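Long-range contact in 2,3-bisphosphoglycerate-independent phosphoglycerate mutase (Pyrococcus horikoshii, PDB 2ZKT), which probably interconverts 2-phosphoglycerate and 3-phosphoglycerate in glycolysis, as a metal-binding, 2,3-bisphosphoglycerate-independent mutase of the alkaline phosphatase superfamily: residues B[243-255]-B[286-300]. Sequence-based numbering, arbitrary orientation.
Sequences KVKAAGVIAVALV and KAVELLKDYDFVFLH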
loop_
_atom_site.group_PDB
_atom_site.type_symbol
_atom_site.label_atom_id
_atom_site.label_comp_id
_atom_site.label_asym_id
_atom_site.label_seq_id
_atom_site.Cartn_x
_atom_site.Cartn_y
_atom_site.Cartn_z
ATOM N N LYS B 243 11.459 29.925 19.151
ATOM C CA LYS B 243 10.735 30.220 20.401
ATOM C C LYS B 243 9.605 29.219 20.644
ATOM O O LYS B 243 8.430 29.591 20.766
ATOM C CB LYS B 243 10.163 31.641 20.356
ATOM C CG LYS B 243 11.210 32.705 20.028
ATOM C CD LYS B 243 10.571 34.075 19.865
ATOM C CE LYS B 243 11.609 35.126 19.493
ATOM N NZ LYS B 243 10.986 36.465 19.287
ATOM N N VAL B 244 9.977 27.945 20.728
ATOM C CA VAL B 244 9.012 26.878 20.942
ATOM C C VAL B 244 9.598 25.792 21.848
ATOM O O VAL B 244 10.823 25.744 22.087
ATOM C CB VAL B 244 8.635 26.188 19.592
ATOM C CG1 VAL B 244 8.006 27.196 18.627
ATOM C CG2 VAL B 244 9.887 25.550 18.973
ATOM N N LYS B 245 8.709 24.937 22.366
ATOM C CA LYS B 245 9.135 23.796 23.173
ATOM C C LYS B 245 9.104 22.698 22.118
ATOM O O LYS B 245 8.092 22.542 21.415
ATOM C CB LYS B 245 8.128 23.478 24.294
ATOM C CG LYS B 245 8.068 24.535 25.392
ATOM C CD LYS B 245 6.988 24.208 26.419
ATOM C CE LYS B 245 6.921 25.282 27.503
ATOM N NZ LYS B 245 5.848 25.005 28.513
ATOM N N ALA B 246 10.209 21.962 21.982
ATOM C CA ALA B 246 10.296 20.912 20.978
ATOM C C ALA B 246 10.683 19.546 21.547
ATOM O O ALA B 246 11.684 19.420 22.261
ATOM C CB ALA B 246 11.296 21.335 19.892
ATOM N N ALA B 247 9.892 18.523 21.206
ATOM C CA ALA B 247 10.141 17.152 21.659
ATOM C C ALA B 247 10.212 16.194 20.467
ATOM O O ALA B 247 9.652 16.468 19.405
ATOM C CB ALA B 247 9.033 16.700 22.609
ATOM N N GLY B 248 10.896 15.066 20.648
ATOM C CA GLY B 248 11.003 14.089 19.569
ATOM C C GLY B 248 10.893 12.634 20.020
ATOM O O GLY B 248 11.421 12.247 21.069
ATOM N N VAL B 249 10.187 11.829 19.229
ATOM C CA VAL B 249 10.033 10.403 19.506
ATOM C C VAL B 249 11.060 9.729 18.597
ATOM O O VAL B 249 10.858 9.630 17.384
ATOM C CB VAL B 249 8.616 9.913 19.141
ATOM C CG1 VAL B 249 8.523 8.404 19.324
ATOM C CG2 VAL B 249 7.592 10.622 20.004
ATOM N N ILE B 250 12.165 9.267 19.176
ATOM C CA ILE B 250 13.223 8.668 18.370
ATOM C C ILE B 250 13.856 7.446 19.032
ATOM O O ILE B 250 13.958 7.380 20.256
ATOM C CB ILE B 250 14.327 9.712 18.128
ATOM C CG1 ILE B 250 13.680 11.052 17.736
ATOM C CG2 ILE B 250 15.313 9.206 17.070
ATOM C CD1 ILE B 250 14.645 12.213 17.687
ATOM N N ALA B 251 14.295 6.489 18.214
ATOM C CA ALA B 251 14.932 5.280 18.734
ATOM C C ALA B 251 16.412 5.209 18.335
ATOM O O ALA B 251 17.287 5.041 19.194
ATOM C CB ALA B 251 14.181 4.024 18.245
ATOM N N VAL B 252 16.698 5.345 17.039
ATOM C CA VAL B 252 18.082 5.278 16.560
ATOM C C VAL B 252 18.976 6.317 17.239
ATOM O O VAL B 252 18.634 7.502 17.320
ATOM C CB VAL B 252 18.160 5.478 15.038
ATOM C CG1 VAL B 252 19.542 5.085 14.526
ATOM C CG2 VAL B 252 17.092 4.648 14.365
ATOM N N ALA B 253 20.130 5.850 17.721
ATOM C CA ALA B 253 21.100 6.688 18.427
ATOM C C ALA B 253 21.530 7.962 17.680
ATOM O O ALA B 253 21.422 9.075 18.210
ATOM C CB ALA B 253 22.338 5.848 18.773
ATOM N N LEU B 254 22.027 7.788 16.454
ATOM C CA LEU B 254 22.505 8.920 15.664
ATOM C C LEU B 254 21.489 10.055 15.483
ATOM O O LEU B 254 21.855 11.235 15.517
ATOM C CB LEU B 254 22.988 8.430 14.292
ATOM C CG LEU B 254 23.634 9.497 13.399
ATOM C CD1 LEU B 254 24.752 10.207 14.153
ATOM C CD2 LEU B 254 24.169 8.844 12.130
ATOM N N VAL B 255 20.214 9.712 15.300
ATOM C CA VAL B 255 19.202 10.741 15.108
ATOM C C VAL B 255 18.814 11.391 16.435
ATOM O O VAL B 255 18.501 12.593 16.478
ATOM C CB VAL B 255 17.950 10.169 14.388
ATOM C CG1 VAL B 255 16.860 11.238 14.272
ATOM C CG2 VAL B 255 18.348 9.670 12.994
ATOM N N LYS B 286 2.832 8.015 21.896
ATOM C CA LYS B 286 3.668 9.013 22.565
ATOM C C LYS B 286 3.649 10.390 21.873
ATOM O O LYS B 286 3.580 11.429 22.552
ATOM C CB LYS B 286 5.120 8.508 22.673
ATOM C CG LYS B 286 6.035 9.418 23.490
ATOM C CD LYS B 286 5.499 9.601 24.909
ATOM C CE LYS B 286 6.288 10.650 25.680
ATOM N NZ LYS B 286 5.682 10.914 27.028
ATOM N N ALA B 287 3.720 10.398 20.533
ATOM C CA ALA B 287 3.705 11.651 19.764
ATOM C C ALA B 287 2.473 12.472 20.136
ATOM O O ALA B 287 2.565 13.684 20.382
ATOM C CB ALA B 287 3.694 11.352 18.263
ATOM N N VAL B 288 1.320 11.801 20.175
ATOM C CA VAL B 288 0.058 12.445 20.537
ATOM C C VAL B 288 0.126 13.035 21.954
ATOM O O VAL B 288 -0.375 14.141 22.200
ATOM C CB VAL B 288 -1.114 11.445 20.475
ATOM C CG1 VAL B 288 -2.431 12.164 20.797
ATOM C CG2 VAL B 288 -1.172 10.803 19.096
ATOM N N GLU B 289 0.738 12.292 22.883
ATOM C CA GLU B 289 0.881 12.760 24.265
ATOM C C GLU B 289 1.694 14.054 24.292
ATOM O O GLU B 289 1.251 15.069 24.840
ATOM C CB GLU B 289 1.605 11.718 25.136
ATOM C CG GLU B 289 0.772 10.517 25.582
ATOM C CD GLU B 289 1.550 9.601 26.527
ATOM O OE1 GLU B 289 1.963 10.071 27.617
ATOM O OE2 GLU B 289 1.758 8.413 26.178
ATOM N N LEU B 290 2.890 14.002 23.695
ATOM C CA LEU B 290 3.800 15.153 23.643
ATOM C C LEU B 290 3.195 16.412 23.010
ATOM O O LEU B 290 3.531 17.528 23.408
ATOM C CB LEU B 290 5.091 14.775 22.903
ATOM C CG LEU B 290 5.931 13.675 23.572
ATOM C CD1 LEU B 290 7.013 13.205 22.601
ATOM C CD2 LEU B 290 6.540 14.196 24.883
ATOM N N LEU B 291 2.310 16.241 22.028
ATOM C CA LEU B 291 1.694 17.405 21.393
ATOM C C LEU B 291 0.957 18.251 22.430
ATOM O O LEU B 291 0.816 19.466 22.267
ATOM C CB LEU B 291 0.728 16.969 20.275
ATOM C CG LEU B 291 1.372 16.739 18.889
ATOM C CD1 LEU B 291 0.373 16.076 17.947
ATOM C CD2 LEU B 291 1.828 18.076 18.307
ATOM N N LYS B 292 0.503 17.605 23.506
ATOM C CA LYS B 292 -0.221 18.301 24.574
ATOM C C LYS B 292 0.656 19.234 25.420
ATOM O O LYS B 292 0.134 20.126 26.081
ATOM C CB LYS B 292 -0.915 17.285 25.501
ATOM C CG LYS B 292 -2.084 16.541 24.853
ATOM C CD LYS B 292 -2.624 15.453 25.768
ATOM C CE LYS B 292 -3.728 14.649 25.081
ATOM N NZ LYS B 292 -4.175 13.481 25.906
ATOM N N ASP B 293 1.979 19.043 25.403
ATOM C CA ASP B 293 2.861 19.901 26.203
ATOM C C ASP B 293 4.000 20.557 25.418
ATOM O O ASP B 293 4.816 21.290 25.984
ATOM C CB ASP B 293 3.458 19.104 27.375
ATOM C CG ASP B 293 2.400 18.638 28.367
ATOM O OD1 ASP B 293 1.667 19.501 28.913
ATOM O OD2 ASP B 293 2.305 17.409 28.599
ATOM N N TYR B 294 4.060 20.291 24.117
ATOM C CA TYR B 294 5.110 20.866 23.284
ATOM C C TYR B 294 4.483 21.545 22.072
ATOM O O TYR B 294 3.360 21.212 21.684
ATOM C CB TYR B 294 6.070 19.758 22.835
ATOM C CG TYR B 294 6.999 19.266 23.933
ATOM C CD1 TYR B 294 8.226 19.898 24.166
ATOM C CD2 TYR B 294 6.660 18.161 24.727
ATOM C CE1 TYR B 294 9.101 19.444 25.159
ATOM C CE2 TYR B 294 7.527 17.699 25.729
ATOM C CZ TYR B 294 8.750 18.349 25.937
ATOM O OH TYR B 294 9.620 17.921 26.923
ATOM N N ASP B 295 5.196 22.500 21.481
ATOM C CA ASP B 295 4.665 23.204 20.305
ATOM C C ASP B 295 5.041 22.477 19.015
ATOM O O ASP B 295 4.267 22.449 18.062
ATOM C CB ASP B 295 5.209 24.633 20.239
ATOM C CG ASP B 295 5.054 25.371 21.546
ATOM O OD1 ASP B 295 3.891 25.577 21.976
ATOM O OD2 ASP B 295 6.098 25.742 22.144
ATOM N N PHE B 296 6.232 21.883 19.004
ATOM C CA PHE B 296 6.739 21.174 17.832
ATOM C C PHE B 296 7.171 19.764 18.226
ATOM O O PHE B 296 7.973 19.589 19.159
ATOM C CB PHE B 296 7.945 21.934 17.253
ATOM C CG PHE B 296 8.310 21.520 15.856
ATOM C CD1 PHE B 296 7.643 22.070 14.756
ATOM C CD2 PHE B 296 9.298 20.559 15.634
ATOM C CE1 PHE B 296 7.953 21.670 13.459
ATOM C CE2 PHE B 296 9.617 20.152 14.333
ATOM C CZ PHE B 296 8.947 20.705 13.249
ATOM N N VAL B 297 6.645 18.761 17.515
ATOM C CA VAL B 297 6.992 17.371 17.790
ATOM C C VAL B 297 7.565 16.701 16.542
ATOM O O VAL B 297 7.023 16.836 15.436
ATOM C CB VAL B 297 5.747 16.557 18.298
ATOM C CG1 VAL B 297 6.059 15.063 18.342
ATOM C CG2 VAL B 297 5.350 17.037 19.701
ATOM N N PHE B 298 8.668 15.981 16.733
ATOM C CA PHE B 298 9.351 15.271 15.656
ATOM C C PHE B 298 9.251 13.757 15.912
ATOM O O PHE B 298 9.554 13.282 17.005
ATOM C CB PHE B 298 10.827 15.713 15.618
ATOM C CG PHE B 298 11.692 14.891 14.701
ATOM C CD1 PHE B 298 11.510 14.934 13.314
ATOM C CD2 PHE B 298 12.681 14.057 15.224
ATOM C CE1 PHE B 298 12.305 14.151 12.459
ATOM C CE2 PHE B 298 13.483 13.265 14.377
ATOM C CZ PHE B 298 13.294 13.313 12.993
ATOM N N LEU B 299 8.819 13.003 14.905
ATOM C CA LEU B 299 8.680 11.549 15.023
ATOM C C LEU B 299 9.532 10.866 13.949
ATOM O O LEU B 299 9.419 11.175 12.754
ATOM C CB LEU B 299 7.204 11.145 14.860
ATOM C CG LEU B 299 6.868 9.647 14.762
ATOM C CD1 LEU B 299 7.430 8.884 15.950
ATOM C CD2 LEU B 299 5.359 9.481 14.698
ATOM N N HIS B 300 10.381 9.938 14.378
ATOM C CA HIS B 300 11.262 9.223 13.458
ATOM C C HIS B 300 10.937 7.719 13.403
ATOM O O HIS B 300 10.651 7.098 14.428
ATOM C CB HIS B 300 12.715 9.460 13.895
ATOM C CG HIS B 300 13.739 8.998 12.902
ATOM N ND1 HIS B 300 14.165 7.687 12.823
ATOM C CD2 HIS B 300 14.427 9.676 11.949
ATOM C CE1 HIS B 300 15.075 7.575 11.863
ATOM N NE2 HIS B 300 15.252 8.769 11.319
HETATM O O HOH W 1 13.993 5.699 15.207
#
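Ala247 sets its CB squarely over one face of the Tyr294 ring, 3.4 Å from the centroid and 6° off the normal, a CH-pi contact. The edge of the same ring lies against the Lys245 backbone. Leu290 CD1 touches Ala247 CB and, at 3.7 Å, Val249 CG2; Val249, whose CG1 lies opposite its own N (chi1 175°), turns CG2 to the helix and CG1 to Leu299 CD1. On the other sheet face, Ile250 CD1 meets the edge of the Phe298 ring, and Val255 CG2 lies off-centre over the His300 ring.

Between these two layers, strands 246-249 and 296-300 run parallel. Lys245 O accepts from both Asp295 N and Phe296 N, and the ladder continues through Ala247 and Val249 to His300 N. Lys245 N closes its start, donating to Asp295 OD2 on the anti side (2.7 Å, 164°). In the mixed central sheet of this alkaline phosphatase superfamily fold, strand 246-249 lies between edge strand 265-267 and strand 296-301. Helical residues 286-291 run antiparallel to it and lead through Tyr294, whose OH bonds Asp265 and Tyr267, into strand 296-301. Replacing Tyr294 by an alanine would probably leave the Ala247 methyl without its ring face and both Asp265 and Tyr267 without this hydroxyl.

A water accepts from Ala251 N and is hydrogen-bonded to His300 ND1, 3.1 Å from each. The His300 side chain lies about 5 Å from a bound zinc ion, so apolar packing and this water bridge together probably help fix the imidazole beside the metal centre.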